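Side-chain contacts in acyl-CoA dehydrogenase (Bacillus subtilis, PDB 5LNX), which uses FAD to oxidise saturated acyl-CoA thioesters to their 2,3-dehydroacyl-CoA products, passing the electrons to an acceptor: residues Ser66-Ile71 with His295-Ala300; Gly240-Ala245 with His299-His304; Gln38-Met43 with Gly82-Val87. One frame throughout, in Å; residues are numbered along the deposited sequence.

Contact 1: residues Ser66-Ile71 with His295-Ala300; sequences SYILAI and HLVYHA
Ile68 brings its CG2 methyl to Val297 CG1 at 3.8 Å, and this branch-to-branch touch opens a worked example of how one aromatic and a few aliphatic groups join two helices. The axes of the two helical segments come no nearer than 10.4 Å and run roughly antiparallel, at 149°, so the gap must be bridged by side chains. The same Ile68 CG2 also approaches Tyr298 CE1, at 4.1 Å, as the isoleucine and the tyrosine pass side by side, pointing opposite ways. Ile242 and Ala246 of helix 229-265 supply further apolar cover to Ile68.

One residue on, Leu69 meets the phenol end. Tyr298 OH lies 3.6 Å from Leu69 CA, which sits at the ring edge, near the ring plane, while the leucine side chain lies roughly perpendicular to the tyrosine and sets CD1 3.8 Å from OH. The tyrosine can reach across because its CG stands anti to its own carbonyl carbon (chi1 -74°). Val297 CG1 lies 4.3 Å above the ring plane, over the centre, so the valine covers one face and meets Ile68 with the same methyl. The hydroxyl is hydrogen-bonded to His72 ND1, one turn further along the helix that carries Leu69. A phenylalanine at Tyr298 lacks the hydroxyl and would probably leave His72 ND1 without this mate and Leu69 with less contact.

Segment 66-71 belongs to the N-terminal helical domain and segment 295-300 to the C-terminal one, so the contact joins two domains of the acyl-CoA dehydrogenase fold. Its chemistry implies an interface held mainly by apolar surface, with a single buried phenol tied to a histidine just beyond it.

Contact 2: residues Gly240-Ala245 with His299-His304; sequences GRIGIA and HAADLH
Ala300 is the first residue of helix 277-305 in this segment to receive Ile242, and the pair illustrates how a branched side chain fits against a helix whose facing residues are small. Ala300 CB lies 4.1 Å from Ile242 CD1, and CG1 of the isoleucine is equally near. The closest approach is to the main chain: Ile242 CD1 rests 3.7 Å from Ala300 O, a van der Waals touch on a carbonyl oxygen that already accepts the backbone bond from His304 N.

The next residue takes the other branch. Ala301 CB faces Ile242 CG2 at 4.1 Å, while CD1 of the same isoleucine lies 4.0 Å from Ala301 N. Both arms are thus in use, and the torsions explain the division: CG1 stands anti to the carbonyl carbon (chi1 -59°) and continues in an extended line to CD1 (chi2 169°), whereas CG2 is anti to the backbone N and leaves on a different course. The small side chains of two consecutive alanines are consistent with the close backbones, with the CA atoms of Ile242 and Ala301 6.8 Å apart.

Helices 229-265 and 277-305 run in opposite senses here, as neighbours in the C-terminal helical bundle of the acyl-CoA dehydrogenase fold; the chain linking them contributes Arg266, Gln268 and Phe269 to a FAD pocket. A third helix, 311-326, adds Ala314 to the cover of Ile242.

Further along, Leu303 serves its own helix, placing CG above one face of the His299 ring, offset toward the rim; that ring also meets His295 of the second subunit. His304 starts out toward Ile242 but stays beyond close contact with it, and packs on Cys310.

Contact 3: residues Gln38-Met43 with Gly82-Val87; sequences QLIKKM and GVILSV
Met43 N donates to Leu39 O over 2.7 Å, the shortest backbone bond within the two segments, and so fixes the root of a side chain that must reach Leu85 on the neighbouring helix. No hydrogen bond passes between the helices, which makes the contact a clear case of association through methyl groups alone. Met43 leaves its backbone with CG anti to the carbonyl carbon, runs extended as far as SD, and then bends (chi3 75°). That last bend brings CE to Leu85 CD2, at 4.0 Å, the two side chains meeting obliquely. Ile74 of helix 64-77 touches both partners, and Phe17 of helix 9-32 also packs on the methionine.

The second bridge lies one turn earlier on helix 37-45. Ile40 CD1 meets Ile84 CG2 at 4.0 Å, the outer methyl of one isoleucine against the branch methyl of the other. Phe35, in the preceding loop, packs on both isoleucines. Between these bridges the backbones remain well separated, with the CA atoms of Ile40 and Leu85 8.7 Å apart.

Both helices belong to the N-terminal helical domain of the acyl-CoA dehydrogenase fold. Helix 79-90 also runs near the cofactor: the Ile84 side chain is about 9 Å from a bound FAD, and Ile84 O is hydrogen-bonded to Asn157 ND2. The chemistry implies cohesion through two separate points of methyl contact, both continued by aromatic or aliphatic neighbours, with the polar backbone bonds kept within each helix or directed to other parts of the chain.

In the fold
All three contacts are buried and none has a hydrogen bond between its segments, yet they do different jobs in the fold. Contact 1 joins the N-terminal and C-terminal helical domains, contact 2 lies within the C-terminal one and contact 3 within the N-terminal one. Contacts 1 and 2 share helix 277-305 and merge into one core, their centres 6 Å apart, where Ile68 CG1 meets Ile242 CG2 at 3.6 Å. The centre of contact 3 is about 18 Å from that of contact 1, and Tyr67 and Ile71 of helix 64-77 pack against Ser86 of helix 79-90. Chemically, contact 1 includes a phenol, contact 2 sets an isoleucine on alanines and backbone, and contact 3 uses methyls alone.

Contact 1: residues Ser66-Ile71 with His295-Ala300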
# COMPACT_ATOMS: atom_id res chain seq x y z
N SER D 66 -11.66 28.29 12.52
CA SER D 66 -12.68 28.01 13.53
C SER D 66 -13.84 27.15 12.99
O SER D 66 -14.36 26.27 13.68
CB SER D 66 -13.24 29.30 14.08
OG SER D 66 -12.22 30.12 14.62
N TYR D 67 -14.26 27.47 11.77
CA TYR D 67 -15.36 26.79 11.12
C TYR D 67 -14.99 25.35 10.78
O TYR D 67 -15.76 24.42 11.01
CB TYR D 67 -15.76 27.55 9.85
CG TYR D 67 -16.49 26.70 8.82
CD1 TYR D 67 -17.76 26.21 9.08
CD2 TYR D 67 -15.89 26.38 7.62
CE1 TYR D 67 -18.43 25.44 8.16
CE2 TYR D 67 -16.54 25.59 6.69
CZ TYR D 67 -17.81 25.14 6.95
OH TYR D 67 -18.46 24.35 6.02
N ILE D 68 -13.85 25.19 10.14
CA ILE D 68 -13.35 23.88 9.73
C ILE D 68 -13.07 23.06 10.96
O ILE D 68 -13.34 21.87 11.02
CB ILE D 68 -12.05 24.01 8.94
CG1 ILE D 68 -12.31 23.94 7.44
CG2 ILE D 68 -11.30 22.69 8.83
CD1 ILE D 68 -12.95 24.98 6.54
N LEU D 69 -12.52 23.74 11.96
CA LEU D 69 -12.32 23.17 13.29
C LEU D 69 -13.60 22.58 13.85
O LEU D 69 -13.62 21.46 14.37
CB LEU D 69 -11.80 24.27 14.21
CG LEU D 69 -11.52 24.08 15.67
CD1 LEU D 69 -10.12 23.50 15.83
CD2 LEU D 69 -11.59 25.44 16.34
N ALA D 70 -14.68 23.32 13.73
CA ALA D 70 -15.99 22.85 14.18
C ALA D 70 -16.31 21.52 13.50
O ALA D 70 -16.51 20.50 14.17
CB ALA D 70 -17.07 23.88 13.91
N ILE D 71 -16.30 21.54 12.17
CA ILE D 71 -16.59 20.35 11.32
C ILE D 71 -15.71 19.15 11.66
O ILE D 71 -16.18 18.01 11.68
CB ILE D 71 -16.41 20.69 9.84
CG1 ILE D 71 -17.45 21.74 9.43
CG2 ILE D 71 -16.55 19.44 8.98
CD1 ILE D 71 -17.44 22.08 7.95
N HIS D 295 -2.48 18.46 9.49
CA HIS D 295 -1.70 19.65 9.04
C HIS D 295 -2.06 20.06 7.61
O HIS D 295 -2.05 21.24 7.27
CB HIS D 295 -0.19 19.38 9.05
CG HIS D 295 0.36 18.95 10.37
ND1 HIS D 295 -0.13 19.40 11.58
CD2 HIS D 295 1.36 18.09 10.66
CE1 HIS D 295 0.54 18.80 12.56
NE2 HIS D 295 1.45 18.01 12.02
N LEU D 296 -2.34 19.07 6.78
CA LEU D 296 -2.81 19.33 5.42
C LEU D 296 -4.11 20.13 5.46
O LEU D 296 -4.25 21.12 4.74
CB LEU D 296 -3.08 18.02 4.67
CG LEU D 296 -1.87 17.23 4.21
CD1 LEU D 296 -2.33 15.93 3.58
CD2 LEU D 296 -1.02 18.01 3.23
N VAL D 297 -5.02 19.69 6.32
CA VAL D 297 -6.33 20.32 6.49
C VAL D 297 -6.22 21.76 6.95
O VAL D 297 -6.71 22.68 6.31
CB VAL D 297 -7.20 19.55 7.52
CG1 VAL D 297 -8.47 20.33 7.84
CG2 VAL D 297 -7.55 18.17 7.00
N TYR D 298 -5.55 21.95 8.08
CA TYR D 298 -5.48 23.27 8.73
C TYR D 298 -4.62 24.30 8.03
O TYR D 298 -4.90 25.49 8.12
CB TYR D 298 -5.07 23.12 10.21
CG TYR D 298 -6.23 22.57 11.01
CD1 TYR D 298 -7.38 23.33 11.21
CD2 TYR D 298 -6.23 21.25 11.46
CE1 TYR D 298 -8.49 22.81 11.87
CE2 TYR D 298 -7.32 20.72 12.12
CZ TYR D 298 -8.45 21.50 12.33
OH TYR D 298 -9.51 21.00 13.02
N HIS D 299 -3.58 23.85 7.34
CA HIS D 299 -2.77 24.75 6.52
C HIS D 299 -3.56 25.20 5.27
O HIS D 299 -3.48 26.35 4.84
CB HIS D 299 -1.46 24.08 6.10
CG HIS D 299 -0.65 24.90 5.14
ND1 HIS D 299 -0.19 26.16 5.45
CD2 HIS D 299 -0.22 24.64 3.88
CE1 HIS D 299 0.48 26.64 4.43
NE2 HIS D 299 0.48 25.74 3.46
N ALA D 300 -4.30 24.26 4.69
CA ALA D 300 -5.22 24.56 3.58
C ALA D 300 -6.25 25.61 3.97
O ALA D 300 -6.57 26.52 3.19
CB ALA D 300 -5.92 23.29 3.13

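Contact 2: residues Gly240-Ala245 with His299-His304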
# COMPACT_ATOMS: atom_id res chain seq x y z
N GLY D 240 -15.32 23.75 0.57
CA GLY D 240 -16.07 22.49 0.77
C GLY D 240 -15.19 21.26 0.93
O GLY D 240 -15.46 20.41 1.76
N ARG D 241 -14.13 21.17 0.12
CA ARG D 241 -13.24 20.00 0.09
C ARG D 241 -12.36 19.88 1.34
O ARG D 241 -12.04 18.78 1.81
CB ARG D 241 -12.36 20.01 -1.15
CG ARG D 241 -13.00 19.38 -2.38
CD ARG D 241 -12.29 19.77 -3.66
NE ARG D 241 -13.20 19.76 -4.81
CZ ARG D 241 -12.90 20.23 -6.01
NH1 ARG D 241 -11.72 20.78 -6.24
NH2 ARG D 241 -13.80 20.20 -6.99
N ILE D 242 -11.95 21.04 1.86
CA ILE D 242 -11.24 21.12 3.14
C ILE D 242 -12.14 20.62 4.27
O ILE D 242 -11.71 19.89 5.17
CB ILE D 242 -10.84 22.56 3.49
CG1 ILE D 242 -9.93 23.14 2.39
CG2 ILE D 242 -10.14 22.61 4.84
CD1 ILE D 242 -9.71 24.63 2.52
N GLY D 243 -13.41 21.01 4.20
CA GLY D 243 -14.44 20.49 5.10
C GLY D 243 -14.59 19.00 4.99
O GLY D 243 -14.63 18.29 6.00
N ILE D 244 -14.65 18.48 3.78
CA ILE D 244 -14.73 17.00 3.59
C ILE D 244 -13.49 16.31 4.16
O ILE D 244 -13.58 15.22 4.71
CB ILE D 244 -14.84 16.60 2.13
CG1 ILE D 244 -16.13 17.17 1.52
CG2 ILE D 244 -14.81 15.10 1.98
CD1 ILE D 244 -17.40 16.74 2.23
N ALA D 245 -12.36 17.00 4.08
CA ALA D 245 -11.10 16.49 4.58
C ALA D 245 -11.12 16.42 6.12
O ALA D 245 -10.69 15.44 6.73
CB ALA D 245 -9.95 17.38 4.13
N HIS D 299 -3.58 23.85 7.34
CA HIS D 299 -2.77 24.75 6.52
C HIS D 299 -3.56 25.20 5.27
O HIS D 299 -3.48 26.35 4.84
CB HIS D 299 -1.46 24.08 6.10
CG HIS D 299 -0.65 24.90 5.14
ND1 HIS D 299 -0.19 26.16 5.45
CD2 HIS D 299 -0.22 24.64 3.88
CE1 HIS D 299 0.48 26.64 4.43
NE2 HIS D 299 0.48 25.74 3.46
N ALA D 300 -4.30 24.26 4.69
CA ALA D 300 -5.22 24.56 3.58
C ALA D 300 -6.25 25.61 3.97
O ALA D 300 -6.57 26.52 3.19
CB ALA D 300 -5.92 23.29 3.13
N ALA D 301 -6.78 25.48 5.18
CA ALA D 301 -7.80 26.39 5.70
C ALA D 301 -7.20 27.73 6.14
O ALA D 301 -7.86 28.76 6.14
CB ALA D 301 -8.54 25.76 6.86
N ASP D 302 -5.93 27.68 6.54
CA ASP D 302 -5.17 28.87 6.92
C ASP D 302 -4.80 29.70 5.68
O ASP D 302 -4.68 30.93 5.74
CB ASP D 302 -3.91 28.45 7.68
CG ASP D 302 -3.06 29.63 8.14
OD1 ASP D 302 -3.61 30.65 8.62
OD2 ASP D 302 -1.82 29.52 8.02
N LEU D 303 -4.58 29.01 4.56
CA LEU D 303 -4.31 29.67 3.28
C LEU D 303 -5.55 30.42 2.84
O LEU D 303 -5.50 31.60 2.53
CB LEU D 303 -3.93 28.65 2.19
CG LEU D 303 -2.48 28.17 2.16
CD1 LEU D 303 -2.41 27.01 1.18
CD2 LEU D 303 -1.48 29.25 1.78
N HIS D 304 -6.67 29.72 2.87
CA HIS D 304 -7.93 30.31 2.51
C HIS D 304 -8.32 31.48 3.41
O HIS D 304 -8.91 32.47 2.96
CB HIS D 304 -9.06 29.28 2.48
CG HIS D 304 -10.23 29.78 1.70
ND1 HIS D 304 -10.29 29.63 0.33
CD2 HIS D 304 -11.22 30.65 2.03
CE1 HIS D 304 -11.33 30.30 -0.14
NE2 HIS D 304 -11.91 30.92 0.87

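Contact 3: residues Gln38-Met43 with Gly82-Val87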
# COMPACT_ATOMS: atom_id res chain seq x y z
N GLN D 38 -34.35 18.09 15.12
CA GLN D 38 -34.23 18.72 16.45
C GLN D 38 -32.83 19.15 16.83
O GLN D 38 -32.64 20.21 17.43
CB GLN D 38 -34.79 17.81 17.53
N LEU D 39 -31.84 18.33 16.49
CA LEU D 39 -30.44 18.67 16.72
C LEU D 39 -30.03 19.89 15.96
O LEU D 39 -29.41 20.81 16.51
CB LEU D 39 -29.55 17.50 16.27
CG LEU D 39 -28.04 17.65 16.48
CD1 LEU D 39 -27.72 17.94 17.94
CD2 LEU D 39 -27.26 16.43 16.02
N ILE D 40 -30.36 19.88 14.67
CA ILE D 40 -30.08 21.01 13.78
C ILE D 40 -30.59 22.28 14.42
O ILE D 40 -29.84 23.24 14.60
CB ILE D 40 -30.75 20.83 12.40
CG1 ILE D 40 -30.15 19.63 11.62
CG2 ILE D 40 -30.64 22.10 11.56
CD1 ILE D 40 -28.64 19.58 11.55
N LYS D 41 -31.87 22.28 14.76
CA LYS D 41 -32.51 23.43 15.44
C LYS D 41 -31.64 23.93 16.59
O LYS D 41 -31.23 25.09 16.62
CB LYS D 41 -33.88 23.02 15.95
CG LYS D 41 -34.67 24.09 16.71
CD LYS D 41 -36.18 23.89 16.59
CE LYS D 41 -36.62 23.94 15.14
NZ LYS D 41 -38.09 24.09 14.98
N LYS D 42 -31.33 23.00 17.49
CA LYS D 42 -30.48 23.26 18.66
C LYS D 42 -29.12 23.85 18.28
O LYS D 42 -28.74 24.92 18.77
CB LYS D 42 -30.31 21.96 19.45
CG LYS D 42 -29.84 22.13 20.88
CD LYS D 42 -29.68 20.76 21.54
CE LYS D 42 -31.01 20.17 21.98
NZ LYS D 42 -31.42 20.69 23.32
N MET D 43 -28.41 23.18 17.36
CA MET D 43 -27.13 23.69 16.80
C MET D 43 -27.29 25.12 16.31
O MET D 43 -26.37 25.94 16.42
CB MET D 43 -26.66 22.85 15.61
CG MET D 43 -26.18 21.45 15.95
SD MET D 43 -25.77 20.52 14.46
CE MET D 43 -24.20 21.27 14.02
N GLY D 82 -21.66 16.12 10.38
CA GLY D 82 -20.53 16.91 9.90
C GLY D 82 -20.72 17.40 8.47
O GLY D 82 -20.48 18.56 8.15
N VAL D 83 -21.15 16.51 7.61
CA VAL D 83 -21.39 16.87 6.22
C VAL D 83 -22.60 17.77 6.06
O VAL D 83 -22.60 18.63 5.17
CB VAL D 83 -21.55 15.67 5.29
CG1 VAL D 83 -22.78 14.85 5.62
CG2 VAL D 83 -21.60 16.14 3.83
N ILE D 84 -23.65 17.51 6.83
CA ILE D 84 -24.87 18.33 6.79
C ILE D 84 -24.49 19.75 7.11
O ILE D 84 -24.90 20.69 6.43
CB ILE D 84 -25.92 17.87 7.82
CG1 ILE D 84 -26.60 16.58 7.37
CG2 ILE D 84 -26.98 18.95 8.01
CD1 ILE D 84 -27.38 15.89 8.47
N LEU D 85 -23.72 19.92 8.16
CA LEU D 85 -23.21 21.24 8.51
C LEU D 85 -22.31 21.80 7.40
O LEU D 85 -22.39 22.98 7.05
CB LEU D 85 -22.42 21.20 9.82
CG LEU D 85 -21.86 22.55 10.27
CD1 LEU D 85 -22.92 23.64 10.24
CD2 LEU D 85 -21.26 22.45 11.66
N SER D 86 -21.45 20.95 6.88
CA SER D 86 -20.41 21.37 5.93
C SER D 86 -21.02 21.89 4.62
O SER D 86 -20.57 22.89 4.06
CB SER D 86 -19.46 20.19 5.63
OG SER D 86 -18.26 20.65 5.02
N VAL D 87 -21.99 21.13 4.11
CA VAL D 87 -22.70 21.50 2.90
C VAL D 87 -23.46 22.80 3.16
O VAL D 87 -23.34 23.76 2.40
CB VAL D 87 -23.66 20.38 2.44
CG1 VAL D 87 -24.69 20.91 1.47
CG2 VAL D 87 -22.86 19.25 1.78